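Local structure of extracellular ligand-binding receptor (Desulfitobacterium hafniense, 4Q6B) at residues E31-E36 with A292-A297; E36-G41 with G45-L50; E298-S303 with A309-G314. The protein probably serves as the substrate-binding protein of an amino-acid ABC transporter, holding leucine in the cleft between its two alpha/beta lobes. All blocks are in the same frame, centred on the assembly; numbering follows the deposited sequence.

Contact 1. Residues E31-E36 with A292-A297; sequences ELAVQE and AVILLA
Ala33 of helix 26-39 sets its methyl against Val293 and Ile294 of helix 284-301. The contact is apolar throughout, with no hydrogen bond between the two segments. Ala33 CB lies 3.5 Å from both Val293 CB and Val293 CG1, and the CG1 pair is tighter than carbons usually pack. The small methyl lets the backbones come near, and Ala33 CA lies 6.1 Å from Val293 CA. The CG1 branch of Val293 stands anti to its backbone N (chi1 168°). The same methyl also reaches Val34, whose CG2 lies 4.0 Å from Val293 CG1.

Ile294 comes to the alanine from another quarter. Its CB does not point at helix 26-39, but its chain bends back, and Ile294 CD1 lies 3.8 Å from Ala33 CB. Ala33 CB thus sits in the notch formed by Val293 and Ile294. The axes of the two short segments pass 9.0 Å apart and run 34° from parallel.

Beyond the pair, Tyr290 touches Ala33 and Leu32, while Val293 also rests on Ile79 of strand 75-79. Two helices packed side by side against a parallel sheet are typical of the alpha/beta lobes of periplasmic binding proteins.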
loop_
_atom_site.group_PDB
_atom_site.type_symbol
_atom_site.label_atom_id
_atom_site.label_comp_id
_atom_site.label_asym_id
_atom_site.label_seq_id
_atom_site.Cartn_x
_atom_site.Cartn_y
_atom_site.Cartn_z
ATOM N N GLU A 31 -1.418 17.492 2.143
ATOM C CA GLU A 31 -1.681 18.927 2.323
ATOM C C GLU A 31 -3.168 19.208 2.600
ATOM O O GLU A 31 -3.509 20.007 3.465
ATOM C CB GLU A 31 -1.161 19.724 1.109
ATOM C CG GLU A 31 -1.493 21.223 1.106
ATOM C CD GLU A 31 -1.124 21.938 -0.198
ATOM O OE1 GLU A 31 -1.861 21.808 -1.220
ATOM O OE2 GLU A 31 -0.092 22.641 -0.189
ATOM N N LEU A 32 -4.042 18.497 1.908
ATOM C CA LEU A 32 -5.476 18.599 2.188
ATOM C C LEU A 32 -5.803 18.219 3.645
ATOM O O LEU A 32 -6.654 18.848 4.261
ATOM C CB LEU A 32 -6.266 17.718 1.212
ATOM C CG LEU A 32 -7.768 17.987 1.146
ATOM C CD1 LEU A 32 -8.154 19.337 0.505
ATOM C CD2 LEU A 32 -8.503 16.870 0.402
ATOM N N ALA A 33 -5.159 17.191 4.187
ATOM C CA ALA A 33 -5.444 16.791 5.591
ATOM C C ALA A 33 -4.946 17.800 6.610
ATOM O O ALA A 33 -5.617 18.083 7.591
ATOM C CB ALA A 33 -4.839 15.443 5.863
ATOM N N VAL A 34 -3.739 18.300 6.378
ATOM C CA VAL A 34 -3.190 19.299 7.264
ATOM C C VAL A 34 -4.086 20.538 7.271
ATOM O O VAL A 34 -4.337 21.148 8.338
ATOM C CB VAL A 34 -1.788 19.671 6.797
ATOM C CG1 VAL A 34 -1.293 20.870 7.597
ATOM C CG2 VAL A 34 -0.861 18.479 7.003
ATOM N N GLN A 35 -4.599 20.924 6.098
ATOM C CA GLN A 35 -5.466 22.111 5.992
ATOM C C GLN A 35 -6.752 21.873 6.775
ATOM O O GLN A 35 -7.267 22.763 7.473
ATOM C CB GLN A 35 -5.891 22.406 4.533
ATOM C CG GLN A 35 -4.797 22.724 3.513
ATOM C CD GLN A 35 -4.193 24.121 3.637
ATOM O OE1 GLN A 35 -3.275 24.473 2.879
ATOM N NE2 GLN A 35 -4.700 24.926 4.585
ATOM N N GLU A 36 -7.249 20.643 6.694
ATOM C CA GLU A 36 -8.480 20.295 7.412
ATOM C C GLU A 36 -8.239 20.352 8.931
ATOM O O GLU A 36 -9.060 20.883 9.664
ATOM C CB GLU A 36 -8.959 18.890 6.973
ATOM C CG GLU A 36 -10.161 18.356 7.748
ATOM C CD GLU A 36 -11.418 19.212 7.601
ATOM O OE1 GLU A 36 -12.232 19.224 8.553
ATOM O OE2 GLU A 36 -11.603 19.864 6.547
ATOM N N ALA A 292 -3.506 9.074 7.009
ATOM C CA ALA A 292 -2.410 8.959 7.976
ATOM C C ALA A 292 -2.307 10.243 8.795
ATOM O O ALA A 292 -2.042 10.206 9.973
ATOM C CB ALA A 292 -1.069 8.713 7.256
ATOM N N VAL A 293 -2.424 11.387 8.132
ATOM C CA VAL A 293 -2.360 12.678 8.810
ATOM C C VAL A 293 -3.539 12.807 9.765
ATOM O O VAL A 293 -3.360 13.209 10.921
ATOM C CB VAL A 293 -2.355 13.871 7.806
ATOM C CG1 VAL A 293 -2.599 15.224 8.540
ATOM C CG2 VAL A 293 -1.059 13.925 7.027
ATOM N N ILE A 294 -4.733 12.409 9.322
ATOM C CA ILE A 294 -5.901 12.606 10.173
ATOM C C ILE A 294 -5.790 11.693 11.410
ATOM O O ILE A 294 -6.116 12.115 12.550
ATOM C CB ILE A 294 -7.227 12.348 9.440
ATOM C CG1 ILE A 294 -7.436 13.324 8.264
ATOM C CG2 ILE A 294 -8.413 12.513 10.420
ATOM C CD1 ILE A 294 -7.402 14.771 8.626
ATOM N N LEU A 295 -5.354 10.448 11.178
ATOM C CA LEU A 295 -5.181 9.448 12.239
ATOM C C LEU A 295 -4.162 9.960 13.263
ATOM O O LEU A 295 -4.428 9.995 14.467
ATOM C CB LEU A 295 -4.658 8.122 11.650
ATOM C CG LEU A 295 -5.550 7.004 11.080
ATOM C CD1 LEU A 295 -4.925 6.238 9.890
ATOM C CD2 LEU A 295 -5.904 6.031 12.199
ATOM N N LEU A 296 -3.007 10.401 12.776
ATOM C CA LEU A 296 -1.950 10.857 13.703
ATOM C C LEU A 296 -2.399 12.097 14.481
ATOM O O LEU A 296 -2.107 12.270 15.686
ATOM C CB LEU A 296 -0.647 11.163 12.985
ATOM C CG LEU A 296 0.053 9.949 12.423
ATOM C CD1 LEU A 296 1.190 10.401 11.482
ATOM C CD2 LEU A 296 0.632 9.110 13.561
ATOM N N ALA A 297 -3.137 12.977 13.826
ATOM C CA ALA A 297 -3.567 14.186 14.535
ATOM C C ALA A 297 -4.552 13.837 15.633
ATOM O O ALA A 297 -4.492 14.407 16.734
ATOM C CB ALA A 297 -4.154 15.236 13.537
#

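Contact 2. Residues E36-G41 with G45-L50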
loop_
_atom_site.group_PDB
_atom_site.type_symbol
_atom_site.label_atom_id
_atom_site.label_comp_id
_atom_site.label_asym_id
_atom_site.label_seq_id
_atom_site.Cartn_x
_atom_site.Cartn_y
_atom_site.Cartn_z
ATOM N N GLU A 36 -7.249 20.643 6.694
ATOM C CA GLU A 36 -8.480 20.295 7.412
ATOM C C GLU A 36 -8.239 20.352 8.931
ATOM O O GLU A 36 -9.060 20.883 9.664
ATOM C CB GLU A 36 -8.959 18.890 6.973
ATOM C CG GLU A 36 -10.161 18.356 7.748
ATOM C CD GLU A 36 -11.418 19.212 7.601
ATOM O OE1 GLU A 36 -12.232 19.224 8.553
ATOM O OE2 GLU A 36 -11.603 19.864 6.547
ATOM N N ILE A 37 -7.093 19.841 9.374
ATOM C CA ILE A 37 -6.766 19.781 10.813
ATOM C C ILE A 37 -6.643 21.207 11.352
ATOM O O ILE A 37 -7.235 21.563 12.379
ATOM C CB ILE A 37 -5.472 19.022 11.056
ATOM C CG1 ILE A 37 -5.657 17.509 10.784
ATOM C CG2 ILE A 37 -4.939 19.279 12.488
ATOM C CD1 ILE A 37 -6.765 16.895 11.620
ATOM N N ASN A 38 -5.881 22.043 10.644
ATOM C CA ASN A 38 -5.811 23.472 11.030
ATOM C C ASN A 38 -7.127 24.274 10.984
ATOM O O ASN A 38 -7.400 25.146 11.851
ATOM C CB ASN A 38 -4.681 24.137 10.235
ATOM C CG ASN A 38 -3.286 23.597 10.666
ATOM O OD1 ASN A 38 -3.121 23.143 11.810
ATOM N ND2 ASN A 38 -2.307 23.605 9.748
ATOM N N GLU A 39 -7.985 23.979 10.011
ATOM C CA GLU A 39 -9.262 24.660 9.939
ATOM C C GLU A 39 -10.115 24.305 11.166
ATOM O O GLU A 39 -10.938 25.107 11.635
ATOM C CB GLU A 39 -9.969 24.284 8.623
ATOM C CG GLU A 39 -9.568 25.175 7.429
ATOM C CD GLU A 39 -9.896 24.563 6.049
ATOM O OE1 GLU A 39 -10.645 23.554 5.973
ATOM O OE2 GLU A 39 -9.386 25.095 5.032
ATOM N N GLN A 40 -9.898 23.107 11.700
ATOM C CA GLN A 40 -10.689 22.623 12.841
ATOM C C GLN A 40 -10.035 23.002 14.165
ATOM O O GLN A 40 -10.512 22.623 15.230
ATOM C CB GLN A 40 -10.861 21.103 12.779
ATOM C CG GLN A 40 -11.829 20.694 11.703
ATOM C CD GLN A 40 -13.124 21.473 11.800
ATOM O OE1 GLN A 40 -13.738 21.547 12.869
ATOM N NE2 GLN A 40 -13.538 22.084 10.688
ATOM N N GLY A 41 -8.945 23.757 14.100
ATOM C CA GLY A 41 -8.341 24.286 15.313
ATOM C C GLY A 41 -6.993 23.687 15.687
ATOM O O GLY A 41 -6.514 23.922 16.796
ATOM N N GLY A 45 -4.435 23.161 20.096
ATOM C CA GLY A 45 -4.375 24.592 19.865
ATOM C C GLY A 45 -3.160 25.060 19.075
ATOM O O GLY A 45 -2.991 26.273 18.899
ATOM N N ARG A 46 -2.335 24.127 18.594
ATOM C CA ARG A 46 -1.134 24.472 17.824
ATOM C C ARG A 46 -1.304 24.182 16.326
ATOM O O ARG A 46 -1.898 23.165 15.941
ATOM C CB ARG A 46 0.077 23.672 18.337
ATOM C CG ARG A 46 0.602 24.191 19.626
ATOM C CD ARG A 46 0.796 23.108 20.655
ATOM N NE ARG A 46 2.215 22.811 20.822
ATOM C CZ ARG A 46 2.797 22.553 21.990
ATOM N NH1 ARG A 46 2.084 22.561 23.118
ATOM N NH2 ARG A 46 4.094 22.287 22.029
ATOM N N LYS A 47 -0.779 25.068 15.481
ATOM C CA LYS A 47 -0.746 24.777 14.027
ATOM C C LYS A 47 0.079 23.543 13.688
ATOM O O LYS A 47 1.224 23.397 14.160
ATOM C CB LYS A 47 -0.176 25.993 13.281
ATOM C CG LYS A 47 -0.221 25.828 11.763
ATOM C CD LYS A 47 0.591 26.906 11.101
ATOM C CE LYS A 47 0.394 26.915 9.600
ATOM N NZ LYS A 47 1.357 27.875 8.977
ATOM N N LEU A 48 -0.486 22.672 12.841
ATOM C CA LEU A 48 0.182 21.468 12.351
ATOM C C LEU A 48 0.968 21.785 11.071
ATOM O O LEU A 48 0.443 22.455 10.184
ATOM C CB LEU A 48 -0.863 20.385 12.052
ATOM C CG LEU A 48 -0.317 19.076 11.466
ATOM C CD1 LEU A 48 0.759 18.428 12.359
ATOM C CD2 LEU A 48 -1.520 18.147 11.288
ATOM N N SER A 49 2.229 21.364 11.016
ATOM C CA SER A 49 3.045 21.541 9.813
ATOM C C SER A 49 3.799 20.282 9.450
ATOM O O SER A 49 4.121 19.435 10.301
ATOM C CB SER A 49 4.044 22.686 9.983
ATOM O OG SER A 49 3.315 23.890 10.147
ATOM N N LEU A 50 4.115 20.132 8.175
ATOM C CA LEU A 50 4.857 18.952 7.796
ATOM C C LEU A 50 6.301 19.302 7.557
ATOM O O LEU A 50 6.634 20.427 7.143
ATOM C CB LEU A 50 4.288 18.323 6.511
ATOM C CG LEU A 50 2.818 17.976 6.522
ATOM C CD1 LEU A 50 2.412 17.362 5.147
ATOM C CD2 LEU A 50 2.555 16.972 7.634
HETATM O O HOH W 1 -6.843 21.923 19.100
#
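This contact closes the second half of a beta-alpha-beta unit, where helix 26-39 ends and the chain turns back into strand 47-54. Gly41 ends the helix in a Schellman motif with positive phi (111°), where a CB would jam against the carbonyl O of the residue before.

The main link is the amide of Asn38, which pairs with the backbone of Leu48 by two nearly straight bonds that fix its rotation. Asn38 CG stands anti to the carbonyl carbon (chi1 -68°), which sends the amide toward Leu48. Leu48 N donates to Asn38 OD1 at 2.9 Å, on a lone pair in the carbonyl plane. Asn38 ND2 donates to Leu48 O at 3.0 Å, with the acceptor almost in the amide plane. A leucine in place of Asn38 would probably leave Leu48 N and O without these partners and loosen the helix end from the strand.

Ile37 CG2 meets Leu48 CD2 at 3.8 Å. A water bridges the turn, donating to Gly41 O and accepting from Gly45 N.

Strand 47-54 is the edge of the five-stranded parallel sheet and pairs with strand 10-17. Leu48 touches Ile13 there, and Ile37 reaches Ile294 and Ala297 of helix 284-301.

Contact 3. Residues E298-S303 with A309-G314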
loop_
_atom_site.group_PDB
_atom_site.type_symbol
_atom_site.label_atom_id
_atom_site.label_comp_id
_atom_site.label_asym_id
_atom_site.label_seq_id
_atom_site.Cartn_x
_atom_site.Cartn_y
_atom_site.Cartn_z
ATOM N N GLU A 298 -5.440 12.879 15.356
ATOM C CA GLU A 298 -6.405 12.462 16.374
ATOM C C GLU A 298 -5.643 11.856 17.552
ATOM O O GLU A 298 -5.923 12.213 18.696
ATOM C CB GLU A 298 -7.417 11.473 15.774
ATOM C CG GLU A 298 -8.594 11.177 16.653
ATOM C CD GLU A 298 -9.833 10.858 15.838
ATOM O OE1 GLU A 298 -10.089 11.557 14.822
ATOM O OE2 GLU A 298 -10.548 9.900 16.200
ATOM N N ALA A 299 -4.666 10.986 17.287
ATOM C CA ALA A 299 -3.913 10.386 18.422
ATOM C C ALA A 299 -3.118 11.450 19.163
ATOM O O ALA A 299 -3.019 11.433 20.414
ATOM C CB ALA A 299 -3.003 9.280 17.945
ATOM N N LEU A 300 -2.539 12.385 18.409
ATOM C CA LEU A 300 -1.706 13.428 19.046
ATOM C C LEU A 300 -2.501 14.352 19.931
ATOM O O LEU A 300 -1.981 14.792 20.952
ATOM C CB LEU A 300 -0.972 14.257 17.981
ATOM C CG LEU A 300 0.249 13.605 17.363
ATOM C CD1 LEU A 300 0.559 14.260 16.008
ATOM C CD2 LEU A 300 1.500 13.703 18.265
ATOM N N GLU A 301 -3.736 14.683 19.549
ATOM C CA GLU A 301 -4.631 15.507 20.373
ATOM C C GLU A 301 -4.699 14.973 21.827
ATOM O O GLU A 301 -4.796 15.721 22.785
ATOM C CB GLU A 301 -6.051 15.514 19.755
ATOM C CG GLU A 301 -7.042 16.460 20.448
ATOM C CD GLU A 301 -6.608 17.924 20.352
ATOM O OE1 GLU A 301 -6.876 18.708 21.287
ATOM O OE2 GLU A 301 -5.988 18.296 19.332
ATOM N N LYS A 302 -4.629 13.651 21.967
ATOM C CA LYS A 302 -4.890 13.028 23.244
ATOM C C LYS A 302 -3.609 12.672 23.963
ATOM O O LYS A 302 -3.648 12.050 25.023
ATOM C CB LYS A 302 -5.693 11.744 23.017
ATOM C CG LYS A 302 -6.967 11.933 22.199
ATOM C CD LYS A 302 -7.932 10.764 22.437
ATOM C CE LYS A 302 -8.890 10.585 21.252
ATOM N NZ LYS A 302 -9.825 9.426 21.388
ATOM N N SER A 303 -2.460 13.036 23.381
ATOM C CA SER A 303 -1.171 12.546 23.892
ATOM C C SER A 303 -0.367 13.638 24.576
ATOM O O SER A 303 -0.715 14.808 24.494
ATOM C CB SER A 303 -0.317 11.947 22.768
ATOM O OG SER A 303 0.279 12.993 21.995
ATOM N N ALA A 309 7.318 8.907 22.554
ATOM C CA ALA A 309 7.291 7.449 22.672
ATOM C C ALA A 309 5.960 6.955 23.230
ATOM O O ALA A 309 5.713 5.746 23.268
ATOM C CB ALA A 309 8.461 6.934 23.535
ATOM N N THR A 310 5.111 7.874 23.711
ATOM C CA THR A 310 3.758 7.495 24.174
ATOM C C THR A 310 2.712 7.471 23.051
ATOM O O THR A 310 1.591 7.068 23.289
ATOM C CB THR A 310 3.249 8.467 25.262
ATOM O OG1 THR A 310 3.053 9.767 24.675
ATOM C CG2 THR A 310 4.282 8.592 26.381
ATOM N N LEU A 311 3.066 7.863 21.841
ATOM C CA LEU A 311 2.062 8.012 20.792
ATOM C C LEU A 311 1.600 6.657 20.221
ATOM O O LEU A 311 0.405 6.484 19.958
ATOM C CB LEU A 311 2.576 8.903 19.671
ATOM C CG LEU A 311 1.496 9.247 18.648
ATOM C CD1 LEU A 311 0.382 10.130 19.298
ATOM C CD2 LEU A 311 2.195 9.934 17.456
ATOM N N ALA A 312 2.526 5.693 20.111
ATOM C CA ALA A 312 2.189 4.360 19.562
ATOM C C ALA A 312 1.033 3.707 20.311
ATOM O O ALA A 312 0.098 3.184 19.685
ATOM C CB ALA A 312 3.428 3.437 19.599
ATOM N N GLN A 313 1.084 3.722 21.635
ATOM C CA GLN A 313 -0.017 3.177 22.416
ATOM C C GLN A 313 -1.290 3.968 22.161
ATOM O O GLN A 313 -2.363 3.409 22.147
ATOM C CB GLN A 313 0.306 3.053 23.913
ATOM C CG GLN A 313 -0.676 2.193 24.713
ATOM C CD GLN A 313 -0.834 0.772 24.176
ATOM O OE1 GLN A 313 0.134 0.060 23.988
ATOM N NE2 GLN A 313 -2.065 0.373 23.916
ATOM N N GLY A 314 -1.164 5.275 21.968
ATOM C CA GLY A 314 -2.340 6.075 21.677
ATOM C C GLY A 314 -2.970 5.686 20.349
ATOM O O GLY A 314 -4.193 5.691 20.229
#
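Leu311 of helix 311-317 reaches the end of helix 284-301, and it is the main contributor from segment 309-314. Its CB does not point straight at the other helix. CG stands anti to the backbone N (chi1 -172°), and from there the chain forks toward segment 298-303.

The CD1 branch makes most of the contacts. Leu311 CD1 lies 3.7 Å from Ala299 CB and equally close to the carbonyl carbon of Ala299. It also lies 3.8 Å from Leu300 N, so this methyl rests on backbone as well as on side chains. On a further flank it meets Ser303, whose OG is 3.9 Å from Leu311 CD1. This is packing and not a hydrogen bond. CD2, the other branch, meets Leu300. Leu300 CD2 lies 3.9 Å from both Leu311 CD1 and Leu311 CD2. Leu311 also rests on Ala77 of strand 75-79.

Near the fork, Gly314 faces Ala299, and the CA atoms of Gly314 and Ala299 are 5.6 Å apart. Gly314 comes closest through its carbonyl carbon, with Gly314 C 4.3 Å from Ala299 CB. A CB on Gly314 would point toward segment 298-303.

Thr310 lies at the margin. Thr310 OG1 is hydrogen-bonded to His307 O and stands 4.4 Å from Ser303 CB, a loose approach. Gln44 binds the carbonyl of Ser303 through its NE2 and so ties the end of helix 284-301 to the turn before strand 47-54.

Here two successive helices are joined by a short loop, with Leu311 packed between them. This is plain helix-helix packing beside the parallel sheet of an alpha/beta lobe in the periplasmic binding protein fold.

In the fold
All three contacts lie on the same side of the chain's centre, in the lobe built on the parallel sheet. Contact 1 and contact 2 share helix 26-39 and Glu36, and their centres are about 8 Å apart. Contact 1 and contact 3 share helix 284-301, with centres about 15 Å apart. Contacts 2 and 3 do not touch. Along the chain contact 2 falls between the two halves of contact 1, and contact 3 follows both. Val34 CG2 packs on Leu50 CG (3.7 Å), joining contacts 1 and 2. Helix 284-301, from late in the sequence, thus packs beside an early beta-alpha-beta unit, so this lobe is built from distant parts of the chain.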